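Local coordinates for DNA-binding protein (Sulfolobus solfataricus, PDB 3IRB) that is of unknown function but binds zinc through a ribbon domain joined to an OB fold and may bind acyl-CoA, at residues K44-K49 and Y74-K79; A82-Y87 and G123-G128; Y87-N92 and P102-L107; L118-G123 and P139-V144. All blocks are in the same frame, centred on the assembly; numbering follows the deposited sequence.

Interaction 1 of 4, residues K44-K49 and Y74-K79; sequences KIIGSK and YVEINK
Gly47 and Val75 form an antiparallel hydrogen-bonded pair, each backbone N donating to the other's O at 2.9 Å, between strands 46-49 and 74-76 whose directions lie 136° apart. A third bond, Ile77 N to Ile45 O, extends the ladder. Ile77 CD1 lies 3.8 Å from Gly47 CA; a CB at Gly47 would run into that methyl. On the face carrying Ile46, Ser48, Tyr74 and Glu76, Ile46 CG2 meets Tyr74 CB at 4.0 Å, while Gly47 O lies at the edge of the Tyr74 ring. Lys44 and Glu76 cross at about a right angle. Glu76 CG is anti to the backbone N (chi1 -175°) and the chain is extended beyond it, which carries OE2 to 3.6 Å from Lys44 CG. The charges form no salt bridge, Lys44 NZ standing 4.4 Å from Glu76 OE1. A water accepts from Ile45 N and donates to Glu76 OE2 and Ile77 O. An alanine at Lys44 would probably leave the Glu76 carboxylate without this nearby positive charge and the methylene packing beside it. The pair lies where the zinc-ribbon strands run on toward the OB fold: Ile45 and Ile77 pack on Val58 of strand 56-58, and Tyr74 rests against helix 30-41.

Interaction 2 of 4, residues A82-Y87 and G123-G128; sequences AYVDSY and GNVKVG
Val125 and Tyr87 make the principal apolar contact between strand 83-87 and the loop 123-128. Val125 CG1 sits over the centre of the ring, 3.8 Å from the Tyr87 centroid and 10° off the normal, a CH-pi contact. With CG1 anti to the backbone N (chi1 175°), Val125 presents this methyl to the ring. The same methyl meets Val84 CG1 at 4.3 Å, linking the aromatic face to the strand's inner valine. Val127 adds a tight contact with the backbone, its CG2 3.3 Å from Asp85 O, and the neighbouring Lys126 O comes within 3.6 Å of Val84 CB, a van der Waals contact.

Polar contacts use mainly backbone groups. Gly128 N donates to Val84 O at 2.8 Å with an N-H...O angle of 156°. Val127 N lies at the edge of the Tyr87 ring and gives its hydrogen to a water 3.0 Å away; that water also bonds Tyr87 OH at 2.8 Å.

Within this OB-fold part, the loop is thus fixed in two chemically different ways: a direct backbone bond sets its Gly128 end, whereas a methyl over the ring and a bridging water hold it against Tyr87, combining apolar packing with a hydrated phenol.

Interaction 3 of 4, residues Y87-N92 and P102-L107; sequences YTIIYN and PVYIAL. With SO4 (sulfate ion), chain D.
Tyr104 and Tyr87 form an offset edge-to-face pair, the edge of Tyr104 directed at the face of Tyr87, with centroids 5.5 Å apart and planes at 69°. Ile89 completes this side-chain row on the same sheet face: its CG1 lies over the Tyr104 ring, offset toward the rim, and its CD1 reaches Tyr104 CE2 at 3.6 Å. CG1 is anti to the backbone N (chi1 -175°) and also meets Pro102 CB at 3.8 Å. An alanine at Tyr104 would probably leave Tyr87 without its aromatic mate and open a gap beside Ile89. On the other face, Ile90 CD1 crosses to Ile105 CG1 at 4.0 Å.

Backbone bonds run in both directions within two antiparallel pairs, Thr88 with Ile105 and Ile90 with Val103. The shortest is Ile90 N to Val103 O, 2.8 Å.

A sulfate, probably from the crystallisation liquor, accepts from Tyr91 N through O1 at 2.8 Å and from Asn92 N through O3 at 3.0 Å; Asn92 ND2 donates to O2.

These strands make the hairpin 83-92/98-109 of the OB fold. Ile90, Val103 and Ile105 pack on helix 12-28, while strand 114-123 borders the hairpin beyond residues 102-107 and Val125 also touches Tyr104.

Interaction 4 of 4, residues L118-G123 and P139-V144; sequences LCYAEG and PLRVKV. With SO4 (sulfate ion), chain E.
Tyr120 and Val142 are central to a parallel pairing of strands 118-123 and 141-144 in the OB-fold part of the protein. The strand directions differ by 29°. Tyr120 is held by both its backbone N and its O: the N donates to Leu140 O at 3.0 Å, and the O accepts from Val142 N at 2.8 Å. A chi1 of -66° sets CG anti to the carbonyl carbon, and from there the ring extends to Pro139, crossing its side chain at a slant with CE2 meeting Pro139 CG at 3.8 Å. Tyr17 and Met20 of helix 12-28 also touch this tyrosine, so it joins the sheet to the helix.

Val142 continues the ladder by accepting from Glu122 N. On the face shared with Ala121, Val142 CG2 packs 3.6 Å from Ala121 CB, while CG1 faces the sulfur of Cys119. Ile133 of strand 132-135 packs against Val142, placing this valine between neighbouring strands.

Cys119 brings its SG to 3.8 Å from Leu140 CB, extending the apolar row towards the loop. A water bridges the start of the pairing by donating to Leu118 O and accepting from Leu140 N. On the face of Tyr120 and Glu122, Arg141 turns its outer end away from strand 118-123 to a sulfate, probably from the crystallisation liquor, that Ser135 OG also bonds: NE donates to O4, and NH2 donates to O1 at 2.7 Å.

How the interactions relate
Interaction 1 lies at the passage from the zinc ribbon to the OB fold, with the Lys49 side chain about 8 Å from the zinc, itself held by Cys50, Cys53, Cys64 and Cys67. Interactions 2, 3 and 4 cluster in the OB fold, their centres 9 to 10 Å apart, away from that site. Tyr87 is common to interactions 2 and 3, and Gly123 to interactions 2 and 4; Val84 CG2 also packs 3.8 Å from Val144 CG2. Interactions 3 and 4 meet through neighbouring strands, with Ala106 N 2.9 Å from Cys119 O, a probable hydrogen bond. Interactions 1 and 4 have centres 18 Å apart, yet Ile45 CD1 touches Leu140 CD2 at 3.8 Å, a packing contact between them.

Interaction 1 of 4, residues K44-K49 and Y74-K79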
# COMPACT_ATOMS: atom_id res chain seq x y z
N LYS A 44 0.72 -6.16 10.65
CA LYS A 44 -0.35 -6.81 9.90
C LYS A 44 -0.92 -5.87 8.89
O LYS A 44 -0.89 -4.65 9.07
CB LYS A 44 -1.47 -7.25 10.84
CG LYS A 44 -1.00 -8.25 11.90
CD LYS A 44 -2.14 -8.60 12.86
CE LYS A 44 -1.70 -9.64 13.89
NZ LYS A 44 -2.76 -9.87 14.91
N ILE A 45 -1.46 -6.45 7.82
CA ILE A 45 -2.20 -5.73 6.80
C ILE A 45 -3.67 -6.10 7.02
O ILE A 45 -4.07 -7.27 6.82
CB ILE A 45 -1.78 -6.16 5.38
CG1 ILE A 45 -0.27 -5.90 5.17
CG2 ILE A 45 -2.63 -5.48 4.36
CD1 ILE A 45 0.13 -4.46 5.38
N ILE A 46 -4.47 -5.10 7.39
CA ILE A 46 -5.88 -5.30 7.74
C ILE A 46 -6.79 -4.72 6.68
O ILE A 46 -6.70 -3.55 6.30
CB ILE A 46 -6.25 -4.65 9.08
CG1 ILE A 46 -5.39 -5.19 10.22
CG2 ILE A 46 -7.75 -4.87 9.36
CD1 ILE A 46 -5.56 -6.66 10.48
N GLY A 47 -7.66 -5.57 6.16
CA GLY A 47 -8.64 -5.14 5.18
C GLY A 47 -10.01 -5.24 5.80
O GLY A 47 -10.14 -5.65 6.97
N SER A 48 -11.01 -4.83 5.04
CA SER A 48 -12.39 -5.03 5.47
C SER A 48 -13.15 -5.78 4.40
O SER A 48 -12.80 -5.73 3.20
CB SER A 48 -13.03 -3.69 5.78
OG SER A 48 -13.14 -2.93 4.62
N LYS A 49 -14.21 -6.47 4.82
CA LYS A 49 -14.94 -7.34 3.91
C LYS A 49 -16.40 -7.00 3.94
O LYS A 49 -17.05 -7.15 4.98
CB LYS A 49 -14.72 -8.81 4.25
CG LYS A 49 -15.49 -9.77 3.36
CD LYS A 49 -15.28 -11.24 3.75
CE LYS A 49 -15.80 -12.16 2.65
NZ LYS A 49 -15.58 -13.60 2.95
N TYR A 74 -13.60 -6.94 9.71
CA TYR A 74 -12.22 -6.72 9.35
C TYR A 74 -11.54 -8.07 9.23
O TYR A 74 -11.87 -8.99 9.96
CB TYR A 74 -11.52 -5.84 10.37
CG TYR A 74 -12.22 -4.53 10.51
CD1 TYR A 74 -12.05 -3.53 9.57
CD2 TYR A 74 -13.07 -4.29 11.59
CE1 TYR A 74 -12.72 -2.33 9.69
CE2 TYR A 74 -13.73 -3.08 11.72
CZ TYR A 74 -13.55 -2.10 10.77
OH TYR A 74 -14.19 -0.89 10.89
N VAL A 75 -10.60 -8.16 8.30
CA VAL A 75 -9.91 -9.43 8.03
C VAL A 75 -8.42 -9.18 7.86
O VAL A 75 -8.01 -8.16 7.33
CB VAL A 75 -10.47 -10.14 6.77
CG1 VAL A 75 -11.96 -10.46 6.94
CG2 VAL A 75 -10.28 -9.31 5.57
N GLU A 76 -7.61 -10.13 8.35
CA GLU A 76 -6.17 -10.04 8.18
C GLU A 76 -5.82 -10.58 6.79
O GLU A 76 -6.16 -11.72 6.46
CB GLU A 76 -5.41 -10.82 9.26
CG GLU A 76 -3.89 -10.61 9.12
CD GLU A 76 -3.03 -11.30 10.17
OE1 GLU A 76 -3.58 -11.89 11.13
OE2 GLU A 76 -1.78 -11.23 10.00
N ILE A 77 -5.11 -9.78 6.01
CA ILE A 77 -4.70 -10.15 4.68
C ILE A 77 -3.40 -10.95 4.77
O ILE A 77 -2.55 -10.68 5.60
CB ILE A 77 -4.64 -8.87 3.84
CG1 ILE A 77 -6.10 -8.46 3.56
CG2 ILE A 77 -3.91 -9.04 2.51
CD1 ILE A 77 -6.22 -7.13 3.09
N ASN A 78 -3.25 -11.98 3.95
CA ASN A 78 -2.01 -12.75 3.89
C ASN A 78 -0.89 -11.91 3.28
O ASN A 78 -0.80 -11.75 2.05
CB ASN A 78 -2.19 -14.03 3.09
CG ASN A 78 -0.99 -14.96 3.18
OD1 ASN A 78 0.12 -14.55 3.51
ND2 ASN A 78 -1.21 -16.24 2.87
N LYS A 79 0.00 -11.45 4.14
CA LYS A 79 1.06 -10.55 3.70
C LYS A 79 2.04 -11.26 2.76
O LYS A 79 2.60 -10.64 1.85
CB LYS A 79 1.76 -9.84 4.88
CG LYS A 79 1.77 -10.53 6.20
CD LYS A 79 2.53 -9.72 7.24
CE LYS A 79 2.76 -10.51 8.49
NZ LYS A 79 3.89 -9.94 9.26
O HOH W 1 -1.41 -9.40 7.67

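Interaction 2 of 4, residues A82-Y87 and G123-G128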
# COMPACT_ATOMS: atom_id res chain seq x y z
N ALA A 82 1.69 -10.68 -1.28
CA ALA A 82 1.85 -9.37 -1.94
C ALA A 82 2.61 -9.50 -3.25
O ALA A 82 3.64 -10.20 -3.32
CB ALA A 82 2.59 -8.37 -1.04
N TYR A 83 2.14 -8.79 -4.27
CA TYR A 83 2.85 -8.74 -5.56
C TYR A 83 2.85 -7.36 -6.16
O TYR A 83 2.02 -6.48 -5.81
CB TYR A 83 2.28 -9.75 -6.55
CG TYR A 83 0.90 -9.40 -7.01
CD1 TYR A 83 -0.21 -9.79 -6.29
CD2 TYR A 83 0.72 -8.69 -8.17
CE1 TYR A 83 -1.48 -9.49 -6.72
CE2 TYR A 83 -0.54 -8.36 -8.62
CZ TYR A 83 -1.63 -8.76 -7.89
OH TYR A 83 -2.85 -8.42 -8.33
N VAL A 84 3.82 -7.14 -7.03
CA VAL A 84 3.99 -5.88 -7.69
C VAL A 84 3.00 -5.86 -8.87
O VAL A 84 3.08 -6.67 -9.80
CB VAL A 84 5.43 -5.68 -8.21
CG1 VAL A 84 5.54 -4.36 -9.00
CG2 VAL A 84 6.43 -5.74 -7.06
N ASP A 85 2.09 -4.89 -8.85
CA ASP A 85 1.09 -4.75 -9.91
C ASP A 85 1.55 -3.85 -11.05
O ASP A 85 1.25 -4.09 -12.23
CB ASP A 85 -0.22 -4.26 -9.30
CG ASP A 85 -1.37 -4.31 -10.27
OD1 ASP A 85 -1.55 -5.36 -10.92
OD2 ASP A 85 -2.06 -3.28 -10.39
N SER A 86 2.29 -2.82 -10.69
CA SER A 86 2.79 -1.78 -11.62
C SER A 86 3.70 -0.89 -10.82
O SER A 86 3.69 -0.89 -9.58
CB SER A 86 1.65 -0.96 -12.23
OG SER A 86 0.85 -0.44 -11.20
N TYR A 87 4.55 -0.15 -11.52
CA TYR A 87 5.52 0.71 -10.85
C TYR A 87 6.15 1.66 -11.83
O TYR A 87 6.07 1.44 -13.06
CB TYR A 87 6.65 -0.09 -10.20
CG TYR A 87 7.49 -0.89 -11.15
CD1 TYR A 87 7.11 -2.15 -11.53
CD2 TYR A 87 8.69 -0.36 -11.69
CE1 TYR A 87 7.88 -2.89 -12.41
CE2 TYR A 87 9.46 -1.11 -12.57
CZ TYR A 87 9.04 -2.38 -12.91
OH TYR A 87 9.76 -3.15 -13.79
N GLY A 123 15.08 -3.55 -5.00
CA GLY A 123 15.54 -4.84 -5.43
C GLY A 123 15.35 -5.08 -6.93
O GLY A 123 15.34 -4.15 -7.74
N ASN A 124 15.19 -6.35 -7.27
CA ASN A 124 15.03 -6.80 -8.66
C ASN A 124 13.57 -6.73 -9.03
O ASN A 124 12.95 -7.73 -9.37
CB ASN A 124 15.59 -8.21 -8.81
CG ASN A 124 17.05 -8.25 -8.59
OD1 ASN A 124 17.78 -7.36 -9.04
ND2 ASN A 124 17.53 -9.27 -7.87
N VAL A 125 13.04 -5.51 -8.97
CA VAL A 125 11.62 -5.27 -9.16
C VAL A 125 11.20 -5.55 -10.62
O VAL A 125 11.86 -5.10 -11.55
CB VAL A 125 11.25 -3.83 -8.79
CG1 VAL A 125 9.76 -3.54 -9.09
CG2 VAL A 125 11.52 -3.59 -7.28
N LYS A 126 10.14 -6.32 -10.79
CA LYS A 126 9.48 -6.45 -12.09
C LYS A 126 8.02 -6.69 -11.83
O LYS A 126 7.62 -7.11 -10.73
CB LYS A 126 10.10 -7.53 -12.99
CG LYS A 126 10.23 -8.92 -12.42
CD LYS A 126 10.93 -9.96 -13.36
CE LYS A 126 12.41 -9.77 -13.50
NZ LYS A 126 13.10 -10.89 -14.27
N VAL A 127 7.21 -6.44 -12.85
CA VAL A 127 5.78 -6.62 -12.70
C VAL A 127 5.47 -8.10 -12.43
O VAL A 127 6.07 -9.00 -13.05
CB VAL A 127 5.00 -6.03 -13.92
CG1 VAL A 127 5.26 -6.78 -15.23
CG2 VAL A 127 3.54 -5.96 -13.60
N GLY A 128 4.58 -8.33 -11.48
CA GLY A 128 4.17 -9.66 -11.07
C GLY A 128 5.00 -10.30 -9.97
O GLY A 128 4.62 -11.32 -9.42
O HOH W 2 8.46 -5.09 -15.26

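Interaction 3 of 4, residues Y87-N92 and P102-L107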
# COMPACT_ATOMS: atom_id res chain seq x y z
N TYR A 87 4.55 -0.15 -11.52
CA TYR A 87 5.52 0.71 -10.85
C TYR A 87 6.15 1.66 -11.83
O TYR A 87 6.07 1.44 -13.06
CB TYR A 87 6.65 -0.09 -10.20
CG TYR A 87 7.49 -0.89 -11.15
CD1 TYR A 87 7.11 -2.15 -11.53
CD2 TYR A 87 8.69 -0.36 -11.69
CE1 TYR A 87 7.88 -2.89 -12.41
CE2 TYR A 87 9.46 -1.11 -12.57
CZ TYR A 87 9.04 -2.38 -12.91
OH TYR A 87 9.76 -3.15 -13.79
N THR A 88 6.77 2.69 -11.25
CA THR A 88 7.73 3.51 -11.92
C THR A 88 9.02 3.46 -11.12
O THR A 88 9.08 2.90 -10.02
CB THR A 88 7.23 4.95 -12.17
OG1 THR A 88 8.15 5.59 -13.05
CG2 THR A 88 7.12 5.75 -10.89
N ILE A 89 10.07 4.01 -11.71
CA ILE A 89 11.43 3.89 -11.21
C ILE A 89 12.01 5.30 -11.22
O ILE A 89 11.72 6.09 -12.12
CB ILE A 89 12.28 2.92 -12.06
CG1 ILE A 89 13.66 2.72 -11.46
CG2 ILE A 89 12.41 3.41 -13.51
CD1 ILE A 89 14.52 1.62 -12.21
N ILE A 90 12.76 5.61 -10.18
CA ILE A 90 13.45 6.86 -10.03
C ILE A 90 14.93 6.55 -9.93
O ILE A 90 15.35 5.83 -9.02
CB ILE A 90 12.99 7.56 -8.75
CG1 ILE A 90 11.50 7.89 -8.86
CG2 ILE A 90 13.81 8.84 -8.49
CD1 ILE A 90 10.88 8.39 -7.53
N TYR A 91 15.71 7.06 -10.88
CA TYR A 91 17.11 6.69 -11.01
C TYR A 91 18.02 7.60 -10.20
O TYR A 91 19.13 7.19 -9.86
CB TYR A 91 17.55 6.73 -12.50
CG TYR A 91 16.95 5.62 -13.35
CD1 TYR A 91 17.50 4.36 -13.38
CD2 TYR A 91 15.82 5.85 -14.15
CE1 TYR A 91 16.94 3.33 -14.18
CE2 TYR A 91 15.27 4.83 -14.96
CZ TYR A 91 15.83 3.57 -14.96
OH TYR A 91 15.28 2.55 -15.75
N ASN A 92 17.57 8.82 -9.90
CA ASN A 92 18.44 9.82 -9.26
C ASN A 92 17.74 10.43 -8.06
O ASN A 92 16.52 10.45 -8.00
CB ASN A 92 18.75 10.94 -10.25
CG ASN A 92 19.45 10.42 -11.52
OD1 ASN A 92 20.62 10.07 -11.48
ND2 ASN A 92 18.76 10.44 -12.64
N PRO A 102 18.18 2.13 -7.38
CA PRO A 102 17.02 2.93 -7.74
C PRO A 102 15.87 2.71 -6.79
O PRO A 102 15.72 1.61 -6.19
CB PRO A 102 16.63 2.38 -9.12
CG PRO A 102 17.86 1.79 -9.66
CD PRO A 102 18.65 1.29 -8.49
N VAL A 103 15.05 3.75 -6.66
CA VAL A 103 13.85 3.69 -5.84
C VAL A 103 12.67 3.45 -6.77
O VAL A 103 12.54 4.08 -7.83
CB VAL A 103 13.64 5.00 -5.08
CG1 VAL A 103 12.25 5.03 -4.42
CG2 VAL A 103 14.75 5.19 -4.05
N TYR A 104 11.84 2.50 -6.40
CA TYR A 104 10.65 2.22 -7.19
C TYR A 104 9.44 2.71 -6.42
O TYR A 104 9.35 2.52 -5.22
CB TYR A 104 10.55 0.73 -7.44
CG TYR A 104 11.66 0.12 -8.23
CD1 TYR A 104 12.87 -0.21 -7.62
CD2 TYR A 104 11.51 -0.17 -9.58
CE1 TYR A 104 13.90 -0.78 -8.33
CE2 TYR A 104 12.54 -0.77 -10.29
CZ TYR A 104 13.74 -1.04 -9.66
OH TYR A 104 14.77 -1.63 -10.34
N ILE A 105 8.47 3.30 -7.13
CA ILE A 105 7.19 3.61 -6.53
C ILE A 105 6.28 2.53 -7.13
O ILE A 105 6.14 2.47 -8.36
CB ILE A 105 6.69 5.03 -6.91
CG1 ILE A 105 7.75 6.10 -6.64
CG2 ILE A 105 5.38 5.33 -6.19
CD1 ILE A 105 8.26 6.21 -5.16
N ALA A 106 5.72 1.68 -6.29
CA ALA A 106 4.95 0.51 -6.76
C ALA A 106 3.55 0.49 -6.21
O ALA A 106 3.32 0.92 -5.08
CB ALA A 106 5.66 -0.80 -6.39
N LEU A 107 2.61 -0.02 -7.00
CA LEU A 107 1.31 -0.46 -6.48
C LEU A 107 1.41 -1.92 -6.13
O LEU A 107 1.67 -2.77 -6.98
CB LEU A 107 0.22 -0.28 -7.50
CG LEU A 107 -1.17 -0.65 -7.00
CD1 LEU A 107 -1.54 0.14 -5.77
CD2 LEU A 107 -2.17 -0.45 -8.16
S SO4 D . 14.82 10.07 -12.73
O1 SO4 D . 14.53 8.64 -12.85
O2 SO4 D . 15.73 10.49 -13.79
O3 SO4 D . 15.47 10.25 -11.42
O4 SO4 D . 13.58 10.80 -12.91

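Interaction 4 of 4, residues L118-G123 and P139-V144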
# COMPACT_ATOMS: atom_id res chain seq x y z
N LEU A 118 0.20 1.79 -2.14
CA LEU A 118 1.27 2.55 -2.81
C LEU A 118 2.48 2.53 -1.90
O LEU A 118 2.43 3.07 -0.79
CB LEU A 118 0.79 3.97 -3.10
CG LEU A 118 1.59 4.84 -4.04
CD1 LEU A 118 1.73 4.20 -5.43
CD2 LEU A 118 0.91 6.22 -4.12
N CYS A 119 3.56 1.92 -2.37
CA CYS A 119 4.72 1.60 -1.57
C CYS A 119 6.00 2.00 -2.27
O CYS A 119 6.05 2.14 -3.49
CB CYS A 119 4.81 0.08 -1.34
SG CYS A 119 3.44 -0.68 -0.49
N TYR A 120 7.05 2.16 -1.47
CA TYR A 120 8.41 2.12 -1.96
C TYR A 120 8.86 0.67 -2.12
O TYR A 120 8.61 -0.16 -1.24
CB TYR A 120 9.34 2.75 -0.94
CG TYR A 120 9.13 4.21 -0.73
CD1 TYR A 120 9.35 5.12 -1.77
CD2 TYR A 120 8.76 4.69 0.51
CE1 TYR A 120 9.19 6.49 -1.56
CE2 TYR A 120 8.61 6.03 0.73
CZ TYR A 120 8.81 6.92 -0.29
OH TYR A 120 8.67 8.25 -0.01
N ALA A 121 9.54 0.39 -3.23
CA ALA A 121 10.05 -0.96 -3.50
C ALA A 121 11.52 -0.84 -3.88
O ALA A 121 11.92 0.14 -4.50
CB ALA A 121 9.24 -1.64 -4.64
N GLU A 122 12.31 -1.83 -3.48
CA GLU A 122 13.70 -1.90 -3.88
C GLU A 122 14.04 -3.36 -4.18
O GLU A 122 13.35 -4.27 -3.75
CB GLU A 122 14.65 -1.25 -2.86
CG GLU A 122 14.47 0.30 -2.80
CD GLU A 122 15.60 1.08 -2.15
OE1 GLU A 122 16.74 0.56 -2.06
OE2 GLU A 122 15.32 2.23 -1.72
N GLY A 123 15.08 -3.55 -5.00
CA GLY A 123 15.54 -4.84 -5.43
C GLY A 123 15.35 -5.08 -6.93
O GLY A 123 15.34 -4.15 -7.74
N PRO A 139 4.81 5.57 4.41
CA PRO A 139 4.46 4.63 3.37
C PRO A 139 5.29 3.38 3.52
O PRO A 139 6.46 3.46 3.88
CB PRO A 139 4.87 5.35 2.07
CG PRO A 139 5.30 6.62 2.41
CD PRO A 139 5.53 6.74 3.86
N LEU A 140 4.68 2.24 3.25
CA LEU A 140 5.36 0.97 3.40
C LEU A 140 6.56 0.82 2.45
O LEU A 140 6.61 1.42 1.36
CB LEU A 140 4.41 -0.20 3.20
CG LEU A 140 3.54 -0.56 4.43
CD1 LEU A 140 2.56 0.53 4.72
CD2 LEU A 140 2.78 -1.90 4.27
N ARG A 141 7.52 0.02 2.90
CA ARG A 141 8.68 -0.36 2.11
C ARG A 141 8.66 -1.86 1.90
O ARG A 141 8.54 -2.65 2.87
CB ARG A 141 10.00 -0.03 2.81
CG ARG A 141 10.30 1.45 3.06
CD ARG A 141 11.80 1.63 3.44
NE ARG A 141 12.12 1.08 4.76
CZ ARG A 141 12.86 -0.01 5.00
NH1 ARG A 141 13.39 -0.71 4.02
NH2 ARG A 141 13.05 -0.41 6.24
N VAL A 142 8.87 -2.26 0.66
CA VAL A 142 8.90 -3.66 0.29
C VAL A 142 10.17 -3.95 -0.51
O VAL A 142 10.79 -3.03 -1.05
CB VAL A 142 7.66 -4.07 -0.52
CG1 VAL A 142 6.39 -3.60 0.16
CG2 VAL A 142 7.75 -3.57 -1.97
N LYS A 143 10.57 -5.21 -0.56
CA LYS A 143 11.66 -5.60 -1.42
C LYS A 143 11.23 -6.74 -2.31
O LYS A 143 10.33 -7.51 -1.96
CB LYS A 143 12.89 -6.01 -0.62
CG LYS A 143 12.78 -7.33 0.09
CD LYS A 143 14.16 -7.98 0.24
CE LYS A 143 14.13 -9.10 1.29
NZ LYS A 143 15.37 -9.96 1.24
N VAL A 144 11.88 -6.82 -3.47
CA VAL A 144 11.70 -7.90 -4.43
C VAL A 144 13.06 -8.58 -4.58
O VAL A 144 14.05 -7.94 -4.94
CB VAL A 144 11.22 -7.43 -5.81
CG1 VAL A 144 11.19 -8.61 -6.78
CG2 VAL A 144 9.86 -6.76 -5.73
S SO4 E . 11.71 1.90 8.68
O1 SO4 E . 12.56 0.73 8.61
O2 SO4 E . 12.32 2.95 9.48
O3 SO4 E . 10.45 1.54 9.32
O4 SO4 E . 11.42 2.42 7.33
O HOH W 3 2.11 2.58 1.86